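Local coordinates for ferritin heavy chain (Trichoplusia ni, PDB 1Z6O), which oxidises ferrous iron with dioxygen as the ferroxidase subunit of a secreted insect ferritin that stores the metal as ferric mineral, at the interface of chains A and B. Numbering follows the deposited sequence. Chains: chain A/B, Ferritin heavy chain.

The interface of chains A and B. Residues chain A 154, 157; chain B 14, 16, 81, 140.
A:Tyr154 and A:Gln157 sit about one turn apart on helix 139-168 of chain A, facing chain B's loop residues B:Trp14, B:Thr16 and B:Arg81 and the first turn of its own helix 139-168, at B:His140. The two heavy chains belong to the 24-subunit ferritin shell, and this patch is one part of a contact that is not an exact two-fold. A:Tyr154 is the centre of it: B:Arg81 lies over one face of its ring, and B:His140 packs beside the CD1/CE1 side, displaced toward that same face. The guanidinium of B:Arg81 stacks toward the rim, with the planes 30° apart and NE 3.3 Å from CE2 of A:Tyr154. A chain bent at chi2 and chi3 folds the arginine back over the ring, and its CD packs at CD2 of the tyrosine. On the histidine, CB lies 3.3 Å from A:Tyr154 CE1, while the tyrosine CD1 sits above the imidazole near its rim. With CG of B:His140 anti to the backbone N (chi1 -174°), the histidine side chain passes the tyrosine in the opposite direction.

B:Thr16 fixes the arginine's far end: B:Arg81 NH2 donates to B:Thr16 OG1 at 3.0 Å, with OG1 slightly tilted from the guanidinium plane. That bond should help keep the guanidinium lying over the tyrosine. Further along, A:Gln157 reaches out on an extended chain and slides past B:Trp14, its amide turned 70° from the indole. The touch is light: A:Gln157 CD lies 3.9 Å from B:Trp14 CB, and the glutamine CB comes near CE3 of the indole.

Water links the polar groups across the seam. Water 3 joins A:Gln157 OE1 to the carbonyl O of B:Trp14 and also meets water 1, which sits between the A:Tyr154 hydroxyl and B:Thr16 OG1. On the histidine side, water 2 lies 2.8 Å from A:Tyr154 OH and 3.2 Å from the backbone N of B:His140.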
loop_
_atom_site.group_PDB
_atom_site.type_symbol
_atom_site.label_atom_id
_atom_site.label_comp_id
_atom_site.label_asym_id
_atom_site.label_seq_id
_atom_site.Cartn_x
_atom_site.Cartn_y
_atom_site.Cartn_z
ATOM N N TYR A 154 19.079 26.150 37.035
ATOM C CA TYR A 154 18.936 25.179 38.116
ATOM C C TYR A 154 19.011 23.743 37.637
ATOM O O TYR A 154 19.623 22.906 38.300
ATOM C CB TYR A 154 17.653 25.436 38.923
ATOM C CG TYR A 154 17.761 26.694 39.772
ATOM C CD1 TYR A 154 16.986 27.820 39.491
ATOM C CD2 TYR A 154 18.673 26.769 40.836
ATOM C CE1 TYR A 154 17.116 29.000 40.245
ATOM C CE2 TYR A 154 18.806 27.940 41.600
ATOM C CZ TYR A 154 18.021 29.051 41.293
ATOM O OH TYR A 154 18.131 30.204 42.040
ATOM N N GLN A 157 22.754 23.045 36.852
ATOM C CA GLN A 157 23.579 22.877 38.049
ATOM C C GLN A 157 23.379 21.491 38.642
ATOM O O GLN A 157 24.341 20.819 39.002
ATOM C CB GLN A 157 23.214 23.928 39.120
ATOM C CG GLN A 157 23.650 25.328 38.744
ATOM C CD GLN A 157 23.136 26.401 39.694
ATOM O OE1 GLN A 157 22.249 26.172 40.540
ATOM N NE2 GLN A 157 23.675 27.580 39.546
ATOM N N TRP B 14 26.346 26.373 44.695
ATOM C CA TRP B 14 25.122 26.332 43.888
ATOM C C TRP B 14 23.859 25.984 44.689
ATOM O O TRP B 14 22.741 26.181 44.196
ATOM C CB TRP B 14 25.275 25.306 42.748
ATOM C CG TRP B 14 25.482 23.883 43.241
ATOM C CD1 TRP B 14 26.639 23.347 43.753
ATOM C CD2 TRP B 14 24.502 22.839 43.284
ATOM N NE1 TRP B 14 26.431 22.030 44.111
ATOM C CE2 TRP B 14 25.131 21.694 43.833
ATOM C CE3 TRP B 14 23.146 22.759 42.912
ATOM C CZ2 TRP B 14 24.452 20.477 44.023
ATOM C CZ3 TRP B 14 22.469 21.548 43.100
ATOM C CH2 TRP B 14 23.127 20.423 43.652
ATOM N N THR B 16 21.377 26.898 47.138
ATOM C CA THR B 16 20.998 28.186 47.716
ATOM C C THR B 16 19.672 28.374 48.440
ATOM O O THR B 16 19.397 29.471 48.907
ATOM C CB THR B 16 21.033 29.240 46.608
ATOM O OG1 THR B 16 20.133 28.828 45.567
ATOM C CG2 THR B 16 22.439 29.363 46.002
ATOM N N ARG B 81 17.495 21.274 43.614
ATOM C CA ARG B 81 18.189 22.406 44.238
ATOM C C ARG B 81 19.331 21.980 45.171
ATOM O O ARG B 81 20.006 22.828 45.763
ATOM C CB ARG B 81 17.181 23.300 44.993
ATOM C CG ARG B 81 16.205 24.053 44.052
ATOM C CD ARG B 81 16.939 25.114 43.203
ATOM N NE ARG B 81 17.437 26.219 44.034
ATOM C CZ ARG B 81 16.707 27.260 44.443
ATOM N NH1 ARG B 81 15.424 27.372 44.098
ATOM N NH2 ARG B 81 17.256 28.190 45.223
ATOM N N HIS B 140 12.951 31.578 41.254
ATOM C CA HIS B 140 12.582 30.402 40.489
ATOM C C HIS B 140 11.534 29.517 41.145
ATOM O O HIS B 140 10.589 29.083 40.480
ATOM C CB HIS B 140 13.824 29.581 40.142
ATOM C CG HIS B 140 13.529 28.432 39.228
ATOM N ND1 HIS B 140 13.362 27.142 39.687
ATOM C CD2 HIS B 140 13.309 28.389 37.891
ATOM C CE1 HIS B 140 13.053 26.351 38.670
ATOM N NE2 HIS B 140 13.014 27.083 37.568
HETATM O O HOH W 1 20.340 30.311 43.420
HETATM O O HOH W 2 15.698 31.389 42.790
HETATM O O HOH W 3 22.295 28.415 42.570
#